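Local coordinates for putative integron gene cassette protein (Uncultured bacterium, PDB 3GHJ) that is of unknown function but belongs to the glyoxalase/bleomycin resistance/dioxygenase superfamily, whose members commonly build substrate or metal sites on paired beta-alpha-beta-beta-beta modules, at residues A[64-69]-A[75-80]; A[48-53]-A[134-139]; A[113-118]-A[124-129]. The protein carries 1 engineered substitution. All blocks are in the same frame, centred on the assembly; numbering follows the deposited sequence.

Contact 1: residues A[64-69]-A[75-80]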
loop_
_atom_site.group_PDB
_atom_site.type_symbol
_atom_site.label_atom_id
_atom_site.label_comp_id
_atom_site.label_asym_id
_atom_site.label_seq_id
_atom_site.Cartn_x
_atom_site.Cartn_y
_atom_site.Cartn_z
ATOM N N ASN A 64 -5.786 10.548 -9.645
ATOM C CA ASN A 64 -4.900 11.571 -9.103
ATOM C C ASN A 64 -3.749 10.893 -8.380
ATOM O O ASN A 64 -3.963 10.194 -7.386
ATOM C CB ASN A 64 -5.662 12.512 -8.168
ATOM C CG ASN A 64 -4.911 13.813 -7.901
ATOM O OD1 ASN A 64 -3.833 14.039 -8.446
ATOM N ND2 ASN A 64 -5.484 14.670 -7.056
ATOM N N PHE A 65 -2.538 11.080 -8.897
ATOM C CA PHE A 65 -1.317 10.524 -8.322
ATOM C C PHE A 65 -0.741 11.553 -7.369
ATOM O O PHE A 65 -0.347 12.647 -7.797
ATOM C CB PHE A 65 -0.272 10.257 -9.420
ATOM C CG PHE A 65 -0.704 9.267 -10.471
ATOM C CD1 PHE A 65 -1.621 9.624 -11.455
ATOM C CD2 PHE A 65 -0.151 7.991 -10.502
ATOM C CE1 PHE A 65 -1.993 8.715 -12.438
ATOM C CE2 PHE A 65 -0.519 7.077 -11.485
ATOM C CZ PHE A 65 -1.439 7.440 -12.450
ATOM N N LEU A 66 -0.685 11.210 -6.085
ATOM C CA LEU A 66 -0.244 12.127 -5.032
ATOM C C LEU A 66 0.998 11.593 -4.330
ATOM O O LEU A 66 1.118 10.384 -4.107
ATOM C CB LEU A 66 -1.361 12.322 -4.006
ATOM C CG LEU A 66 -2.653 12.927 -4.547
ATOM C CD1 LEU A 66 -3.689 12.912 -3.448
ATOM C CD2 LEU A 66 -2.422 14.350 -5.080
ATOM N N TRP A 67 1.911 12.481 -3.957
ATOM C CA TRP A 67 3.166 12.095 -3.328
ATOM C C TRP A 67 3.100 12.135 -1.813
ATOM O O TRP A 67 2.558 13.077 -1.221
ATOM C CB TRP A 67 4.300 13.033 -3.753
ATOM C CG TRP A 67 4.730 12.917 -5.175
ATOM C CD1 TRP A 67 4.357 13.721 -6.214
ATOM C CD2 TRP A 67 5.639 11.951 -5.720
ATOM N NE1 TRP A 67 4.977 13.316 -7.370
ATOM C CE2 TRP A 67 5.775 12.236 -7.094
ATOM C CE3 TRP A 67 6.357 10.878 -5.176
ATOM C CZ2 TRP A 67 6.589 11.478 -7.939
ATOM C CZ3 TRP A 67 7.170 10.130 -6.010
ATOM C CH2 TRP A 67 7.282 10.436 -7.382
ATOM N N VAL A 68 3.687 11.114 -1.198
ATOM C CA VAL A 68 3.820 11.007 0.249
ATOM C C VAL A 68 5.270 11.258 0.647
ATOM O O VAL A 68 6.190 10.628 0.112
ATOM C CB VAL A 68 3.431 9.586 0.723
ATOM C CG1 VAL A 68 3.530 9.473 2.244
ATOM C CG2 VAL A 68 2.026 9.237 0.236
ATOM N N SER A 69 5.471 12.182 1.583
ATOM C CA SER A 69 6.802 12.484 2.121
ATOM C C SER A 69 7.833 12.746 1.018
ATOM O O SER A 69 8.897 12.129 0.996
ATOM C CB SER A 69 7.277 11.353 3.034
ATOM O OG SER A 69 8.303 11.804 3.908
ATOM N N VAL A 75 0.129 7.713 -3.335
ATOM C CA VAL A 75 -1.190 7.121 -3.465
ATOM C C VAL A 75 -1.736 7.512 -4.824
ATOM O O VAL A 75 -1.489 8.619 -5.307
ATOM C CB VAL A 75 -2.172 7.547 -2.348
ATOM C CG1 VAL A 75 -1.715 7.009 -0.998
ATOM C CG2 VAL A 75 -2.337 9.055 -2.313
ATOM N N VAL A 76 -2.444 6.586 -5.455
ATOM C CA VAL A 76 -3.135 6.863 -6.707
ATOM C C VAL A 76 -4.632 6.766 -6.456
ATOM O O VAL A 76 -5.178 5.674 -6.297
ATOM C CB VAL A 76 -2.736 5.894 -7.846
ATOM C CG1 VAL A 76 -3.349 6.374 -9.170
ATOM C CG2 VAL A 76 -1.218 5.784 -7.955
ATOM N N LEU A 77 -5.299 7.911 -6.389
ATOM C CA LEU A 77 -6.736 7.907 -6.198
ATOM C C LEU A 77 -7.395 7.627 -7.540
ATOM O O LEU A 77 -7.046 8.246 -8.544
ATOM C CB LEU A 77 -7.206 9.255 -5.647
ATOM C CG LEU A 77 -6.491 9.773 -4.393
ATOM C CD1 LEU A 77 -7.087 11.114 -3.985
ATOM C CD2 LEU A 77 -6.591 8.775 -3.243
ATOM N N GLN A 78 -8.328 6.682 -7.566
ATOM C CA GLN A 78 -8.992 6.310 -8.816
ATOM C C GLN A 78 -10.491 6.334 -8.604
ATOM O O GLN A 78 -11.011 5.583 -7.789
ATOM C CB GLN A 78 -8.550 4.908 -9.241
ATOM C CG GLN A 78 -7.050 4.803 -9.461
ATOM C CD GLN A 78 -6.581 3.394 -9.769
ATOM O OE1 GLN A 78 -5.647 3.195 -10.550
ATOM N NE2 GLN A 78 -7.213 2.412 -9.148
ATOM N N GLU A 79 -11.192 7.203 -9.321
ATOM C CA GLU A 79 -12.625 7.308 -9.119
ATOM C C GLU A 79 -13.378 6.092 -9.647
ATOM O O GLU A 79 -13.184 5.673 -10.790
ATOM C CB GLU A 79 -13.174 8.576 -9.767
ATOM C CG GLU A 79 -14.583 8.919 -9.330
ATOM C CD GLU A 79 -15.043 10.239 -9.905
ATOM O OE1 GLU A 79 -15.381 10.277 -11.109
ATOM O OE2 GLU A 79 -15.057 11.236 -9.160
ATOM N N GLU A 80 -14.220 5.540 -8.801
ATOM C CA GLU A 80 -15.094 4.407 -9.119
ATOM C C GLU A 80 -16.425 4.620 -8.403
ATOM O O GLU A 80 -16.452 4.602 -7.211
ATOM C CB GLU A 80 -14.442 3.126 -8.603
ATOM C CG GLU A 80 -13.396 2.596 -9.483
ATOM C CD GLU A 80 -13.362 1.049 -9.551
ATOM O OE1 GLU A 80 -13.788 0.357 -8.571
ATOM O OE2 GLU A 80 -12.877 0.569 -10.593
#
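Asn64 and Leu77 grip each other through both of their backbone groups, as a hydrogen-bonded pair in an antiparallel beta hairpin does. The hairpin consists of the two central strands in the first four-stranded sheet of a vicinal oxygen chelate fold. Asn64 N lies 2.8 Å from Leu77 O, and the reciprocal bond, from Leu77 N to Asn64 O, meets its carbonyl with the donor tilted 29° from the carbonyl plane. At the next hydrogen-bonded pair, two residues along, the bond from Leu66 N to Val75 O is almost straight, at 178° about the hydrogen, whereas its return partner, Val75 N to Leu66 O, is longer at 3.0 Å and more bent. Between these two rungs Phe65 and Val76 form a non-hydrogen-bonded pair, where CA-H...O contacts from Val76 CA to Asn64 O and from Phe65 CA to Val75 O supplement the ladder.

The two faces of the hairpin are packed differently. Leu66, Val75 and Leu77 turn to the face covered by helix 39-49, where Leu66 and Leu77 both reach Tyr46; across the strands Leu66 CD1 meets Leu77 CD1 at 3.9 Å. On the reverse face Phe65 and Val76 run side by side, and Trp120 of the second subunit meets the Phe65 ring edge-to-face. Val76 has CG1 anti to the backbone N (chi1 -172°), which carries this methyl over one face of the ring in a CH-pi contact, 3.8 Å from the centroid. Its other methyl, CG2, approaches the ring rim, 3.5 Å from Phe65 CD2.

Contact 2: residues A[48-53]-A[134-139]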
loop_
_atom_site.group_PDB
_atom_site.type_symbol
_atom_site.label_atom_id
_atom_site.label_comp_id
_atom_site.label_asym_id
_atom_site.label_seq_id
_atom_site.Cartn_x
_atom_site.Cartn_y
_atom_site.Cartn_z
ATOM N N GLU A 48 -5.226 18.038 1.797
ATOM C CA GLU A 48 -5.409 19.061 2.828
ATOM C C GLU A 48 -5.338 18.501 4.241
ATOM O O GLU A 48 -4.846 19.166 5.155
ATOM C CB GLU A 48 -6.728 19.809 2.617
ATOM C CG GLU A 48 -6.801 20.528 1.282
ATOM C CD GLU A 48 -8.135 21.211 1.054
ATOM O OE1 GLU A 48 -8.934 21.287 2.009
ATOM O OE2 GLU A 48 -8.386 21.670 -0.079
ATOM N N ILE A 49 -5.837 17.284 4.435
ATOM C CA ILE A 49 -5.805 16.686 5.757
ATOM C C ILE A 49 -4.532 15.872 5.972
ATOM O O ILE A 49 -3.822 16.075 6.955
ATOM C CB ILE A 49 -7.077 15.868 6.066
ATOM C CG1 ILE A 49 -8.284 16.808 6.105
ATOM C CG2 ILE A 49 -6.946 15.147 7.407
ATOM C CD1 ILE A 49 -9.544 16.184 6.653
ATOM N N LEU A 50 -4.215 14.975 5.043
ATOM C CA LEU A 50 -2.988 14.191 5.178
ATOM C C LEU A 50 -1.728 14.899 4.671
ATOM O O LEU A 50 -0.618 14.482 4.985
ATOM C CB LEU A 50 -3.132 12.815 4.513
ATOM C CG LEU A 50 -4.253 11.935 5.082
ATOM C CD1 LEU A 50 -4.218 10.559 4.428
ATOM C CD2 LEU A 50 -4.138 11.809 6.599
ATOM N N GLY A 51 -1.900 15.959 3.886
ATOM C CA GLY A 51 -0.753 16.760 3.476
ATOM C C GLY A 51 0.039 16.197 2.314
ATOM O O GLY A 51 1.163 16.634 2.052
ATOM N N PHE A 52 -0.539 15.240 1.600
ATOM C CA PHE A 52 0.149 14.700 0.439
ATOM C C PHE A 52 0.228 15.752 -0.665
ATOM O O PHE A 52 -0.619 16.654 -0.751
ATOM C CB PHE A 52 -0.524 13.405 -0.035
ATOM C CG PHE A 52 -0.535 12.316 1.009
ATOM C CD1 PHE A 52 0.311 12.376 2.114
ATOM C CD2 PHE A 52 -1.364 11.218 0.863
ATOM C CE1 PHE A 52 0.308 11.371 3.072
ATOM C CE2 PHE A 52 -1.373 10.204 1.813
ATOM C CZ PHE A 52 -0.533 10.277 2.916
ATOM N N GLU A 53 1.233 15.643 -1.499
ATOM C CA GLU A 53 1.476 16.677 -2.462
ATOM C C GLU A 53 1.021 16.328 -3.847
ATOM O O GLU A 53 1.034 15.223 -4.224
ATOM C CB GLU A 53 2.964 16.972 -2.504
ATOM C CG GLU A 53 3.510 17.692 -1.273
ATOM C CD GLU A 53 5.018 17.911 -1.400
ATOM O OE1 GLU A 53 5.790 16.973 -1.263
ATOM O OE2 GLU A 53 5.437 19.030 -1.704
ATOM N N HIS A 134 -12.560 3.895 3.795
ATOM C CA HIS A 134 -11.435 2.974 3.837
ATOM C C HIS A 134 -10.802 3.003 5.213
ATOM O O HIS A 134 -10.867 4.018 5.928
ATOM C CB HIS A 134 -10.410 3.306 2.761
ATOM C CG HIS A 134 -10.922 3.063 1.384
ATOM N ND1 HIS A 134 -11.589 1.907 1.042
ATOM C CD2 HIS A 134 -10.897 3.837 0.272
ATOM C CE1 HIS A 134 -11.945 1.974 -0.230
ATOM N NE2 HIS A 134 -11.531 3.130 -0.721
ATOM N N ALA A 135 -10.218 1.877 5.594
ATOM C CA ALA A 135 -9.605 1.735 6.902
ATOM C C ALA A 135 -8.148 2.157 6.822
ATOM O O ALA A 135 -7.277 1.354 6.467
ATOM C CB ALA A 135 -9.727 0.282 7.370
ATOM N N LEU A 136 -7.885 3.424 7.123
ATOM C CA LEU A 136 -6.525 3.945 7.112
ATOM C C LEU A 136 -5.888 3.807 8.484
ATOM O O LEU A 136 -6.570 3.611 9.497
ATOM C CB LEU A 136 -6.500 5.409 6.647
ATOM C CG LEU A 136 -6.484 5.649 5.135
ATOM C CD1 LEU A 136 -7.705 5.023 4.466
ATOM C CD2 LEU A 136 -6.403 7.149 4.834
ATOM N N GLU A 137 -4.571 3.903 8.511
ATOM C CA GLU A 137 -3.814 3.670 9.724
ATOM C C GLU A 137 -2.512 4.456 9.656
ATOM O O GLU A 137 -1.942 4.637 8.572
ATOM C CB GLU A 137 -3.548 2.164 9.872
ATOM C CG GLU A 137 -2.620 1.775 11.006
ATOM C CD GLU A 137 -2.264 0.301 11.003
ATOM O OE1 GLU A 137 -2.906 -0.480 10.261
ATOM O OE2 GLU A 137 -1.326 -0.075 11.735
ATOM N N PHE A 138 -2.071 4.962 10.807
ATOM C CA PHE A 138 -0.690 5.384 10.987
ATOM C C PHE A 138 -0.027 4.325 11.858
ATOM O O PHE A 138 -0.565 3.969 12.911
ATOM C CB PHE A 138 -0.592 6.735 11.702
ATOM C CG PHE A 138 -1.119 7.907 10.914
ATOM C CD1 PHE A 138 -1.057 7.945 9.533
ATOM C CD2 PHE A 138 -1.632 9.015 11.578
ATOM C CE1 PHE A 138 -1.535 9.050 8.832
ATOM C CE2 PHE A 138 -2.107 10.111 10.883
ATOM C CZ PHE A 138 -2.052 10.138 9.512
ATOM N N THR A 139 1.125 3.826 11.429
ATOM C CA THR A 139 1.853 2.793 12.164
ATOM C C THR A 139 3.224 3.315 12.541
ATOM O O THR A 139 3.971 3.798 11.689
ATOM C CB THR A 139 2.074 1.535 11.299
ATOM O OG1 THR A 139 0.854 1.169 10.636
ATOM C CG2 THR A 139 2.574 0.371 12.159
#
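Leu50 reaches from the turn after helix 39-49 toward Leu136 and Phe138 on strand 135-140, a wholly apolar contact between the two beta-alpha-beta-beta-beta modules of the vicinal oxygen chelate fold. Its CB and its two methyls each have a different neighbour. CB sits over the centre of the Phe52 ring, 3.9 Å above its plane, so the start of the chain is packed against a residue of its own segment. With CG anti to the carbonyl carbon (chi1 -60°), the branch point then carries the two methyls across to the strand, where they part company. CD1 meets Leu136 CD2 at 4.1 Å, the two leucines approaching at a slant. CD2 goes instead to Phe138, which brings the far end of its ring toward the turn.

Other residues close in around this junction: Phe45, Leu105 and Phe128 also touch Leu50, while Leu101 and Leu105 of helix 98-107 pack on Phe138. Gly51, next in the chain, is the first residue to leave helical backbone angles, with a positive phi of 81° that glycine takes readily. On the Phe138 side, Leu50 CD2 lies close to the plane of the ring, at its edge, 4.0 Å from Phe138 CZ.

Contact 3: residues A[113-118]-A[124-129]. Engineered in segment 113-118: Gln118 (natural residue Leu).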
loop_
_atom_site.group_PDB
_atom_site.type_symbol
_atom_site.label_atom_id
_atom_site.label_comp_id
_atom_site.label_asym_id
_atom_site.label_seq_id
_atom_site.Cartn_x
_atom_site.Cartn_y
_atom_site.Cartn_z
ATOM N N HIS A 113 -9.154 6.290 16.277
ATOM C CA HIS A 113 -9.118 5.218 17.256
ATOM C C HIS A 113 -7.675 4.885 17.589
ATOM O O HIS A 113 -6.821 4.802 16.701
ATOM C CB HIS A 113 -9.837 3.974 16.725
ATOM C CG HIS A 113 -9.772 2.797 17.649
ATOM N ND1 HIS A 113 -10.569 2.685 18.768
ATOM C CD2 HIS A 113 -9.005 1.682 17.621
ATOM C CE1 HIS A 113 -10.295 1.553 19.390
ATOM N NE2 HIS A 113 -9.350 0.925 18.715
ATOM N N GLY A 114 -7.398 4.698 18.872
ATOM C CA GLY A 114 -6.060 4.375 19.315
ATOM C C GLY A 114 -5.517 5.521 20.144
ATOM O O GLY A 114 -6.247 6.481 20.407
ATOM N N PRO A 115 -4.227 5.462 20.508
ATOM C CA PRO A 115 -3.271 4.455 20.037
ATOM C C PRO A 115 -3.569 3.034 20.498
ATOM O O PRO A 115 -4.012 2.803 21.626
ATOM C CB PRO A 115 -1.935 4.928 20.616
ATOM C CG PRO A 115 -2.295 5.845 21.750
ATOM C CD PRO A 115 -3.596 6.470 21.383
ATOM N N VAL A 116 -3.318 2.089 19.600
ATOM C CA VAL A 116 -3.422 0.674 19.892
ATOM C C VAL A 116 -2.019 0.090 19.865
ATOM O O VAL A 116 -1.307 0.214 18.866
ATOM C CB VAL A 116 -4.241 -0.041 18.813
ATOM C CG1 VAL A 116 -4.223 -1.553 19.041
ATOM C CG2 VAL A 116 -5.661 0.502 18.771
ATOM N N ASN A 117 -1.609 -0.545 20.956
ATOM C CA ASN A 117 -0.312 -1.200 20.994
ATOM C C ASN A 117 -0.361 -2.526 20.245
ATOM O O ASN A 117 -1.280 -3.319 20.435
ATOM C CB ASN A 117 0.141 -1.430 22.439
ATOM C CG ASN A 117 0.625 -0.157 23.107
ATOM O OD1 ASN A 117 1.080 0.777 22.443
ATOM N ND2 ASN A 117 0.538 -0.117 24.432
ATOM N N GLN A 118 0.618 -2.736 19.371
ATOM C CA GLN A 118 0.769 -3.993 18.648
ATOM C C GLN A 118 1.999 -4.675 19.212
ATOM O O GLN A 118 3.090 -4.576 18.650
ATOM C CB GLN A 118 0.972 -3.727 17.154
ATOM C CG GLN A 118 -0.020 -2.736 16.557
ATOM C CD GLN A 118 -1.401 -3.336 16.363
ATOM O OE1 GLN A 118 -1.668 -4.460 16.789
ATOM N NE2 GLN A 118 -2.286 -2.588 15.713
ATOM N N VAL A 124 2.908 0.765 17.347
ATOM C CA VAL A 124 1.755 1.505 17.841
ATOM C C VAL A 124 0.961 1.989 16.631
ATOM O O VAL A 124 1.548 2.490 15.674
ATOM C CB VAL A 124 2.188 2.736 18.662
ATOM C CG1 VAL A 124 0.964 3.481 19.172
ATOM C CG2 VAL A 124 3.082 2.316 19.819
ATOM N N SER A 125 -0.358 1.838 16.670
ATOM C CA SER A 125 -1.191 2.214 15.530
ATOM C C SER A 125 -2.285 3.199 15.890
ATOM O O SER A 125 -2.836 3.168 16.994
ATOM C CB SER A 125 -1.858 0.986 14.914
ATOM O OG SER A 125 -0.905 0.056 14.433
ATOM N N LEU A 126 -2.606 4.076 14.947
ATOM C CA LEU A 126 -3.825 4.858 14.991
ATOM C C LEU A 126 -4.676 4.472 13.805
ATOM O O LEU A 126 -4.146 4.241 12.718
ATOM C CB LEU A 126 -3.527 6.346 14.866
ATOM C CG LEU A 126 -2.726 6.984 15.993
ATOM C CD1 LEU A 126 -2.351 8.387 15.577
ATOM C CD2 LEU A 126 -3.569 6.984 17.274
ATOM N N TYR A 127 -5.989 4.448 13.991
ATOM C CA TYR A 127 -6.910 4.051 12.933
ATOM C C TYR A 127 -7.925 5.139 12.653
ATOM O O TYR A 127 -8.455 5.755 13.580
ATOM C CB TYR A 127 -7.637 2.766 13.325
ATOM C CG TYR A 127 -6.729 1.569 13.455
ATOM C CD1 TYR A 127 -6.252 1.165 14.698
ATOM C CD2 TYR A 127 -6.328 0.852 12.333
ATOM C CE1 TYR A 127 -5.408 0.066 14.821
ATOM C CE2 TYR A 127 -5.487 -0.251 12.446
ATOM C CZ TYR A 127 -5.039 -0.638 13.692
ATOM O OH TYR A 127 -4.209 -1.733 13.808
ATOM N N PHE A 128 -8.208 5.379 11.381
ATOM C CA PHE A 128 -9.185 6.386 10.990
ATOM C C PHE A 128 -9.657 6.092 9.581
ATOM O O PHE A 128 -9.054 5.277 8.869
ATOM C CB PHE A 128 -8.590 7.802 11.064
ATOM C CG PHE A 128 -7.400 8.021 10.159
ATOM C CD1 PHE A 128 -6.135 7.616 10.550
ATOM C CD2 PHE A 128 -7.557 8.636 8.922
ATOM C CE1 PHE A 128 -5.030 7.824 9.720
ATOM C CE2 PHE A 128 -6.462 8.846 8.083
ATOM C CZ PHE A 128 -5.198 8.436 8.483
ATOM N N ALA A 129 -10.740 6.746 9.183
ATOM C CA ALA A 129 -11.348 6.559 7.872
ATOM C C ALA A 129 -11.015 7.694 6.914
ATOM O O ALA A 129 -10.852 8.842 7.328
ATOM C CB ALA A 129 -12.873 6.424 8.014
#
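This is a surface contact between the paired strands of a beta hairpin at one margin of the second sheet, where 113-118 is an outermost strand of the sheet within this chain and 123-129 its inner neighbour. His113 and Tyr127 exchange two backbone bonds, His113 N to Tyr127 O being nearly straight at 176°. Val116 and Ser125 form the second hydrogen-bonded pair, with Val116 N 2.9 Å from Ser125 O. Between them the register slips by one residue, a beta bulge that takes in Gly114 and Pro115. The peptide bond before Pro115 is cis, and Gly114 has a positive phi; a CB there would run into Ser125 O.

In the vicinal oxygen chelate fold this hairpin belongs to the second beta-alpha-beta-beta-beta module, and helix 98-107 lies against the face bearing Pro115 and Leu126. On that side Pro115 CB packs 3.5 Å from Val124 CG1, while Leu126 CD2 tucks against the proline ring from alongside, 3.6 Å from Pro115 N. The other face carries His113, Val116, Ser125 and Tyr127. Val116 comes at about a right angle to the tyrosine, its CG2 in the ring plane at the edge, 4.0 Å from Tyr127 CE1. In one of its two conformers His113 brings CD2 obliquely to the same ring, beside Tyr127 CD1.

Gln118 is an engineered residue in place of the natural leucine. Bent at chi2 (-75°), its chain folds back over Ser125 and donates an N-H of NE2 to Ser125 OG, a 3.2 Å hydrogen bond with the oxygen close to the amide plane. Ser125 OG is also hydrogen-bonded to Glu137 OE2 on the adjoining strand 135-140. The same Gln118 NE2 stands 2.8 Å from Tyr127 OH, the amide and ring planes being 85° apart.

Along the chain, contact 2 brackets the others: its segments are separated by 80 residues, within which contact 1 closes before contact 3 opens. Contacts 1 and 3 are both hairpins, in two sheets of the same 1-4-3-2 order, but contact 1 joins the two inner strands of its sheet and contact 3 an outer strand to an inner one. Their centres are about 23 Å apart on opposite sides of the chain's centre. Contact 2 lies between, its centre about 11 Å from that of contact 1 and 13 Å from that of contact 3. It joins contact 1 through Glu53 and Trp67, and contact 3 through neighbouring strands 135-140 and 123-129. The repeated modules thus meet at a buried apolar junction.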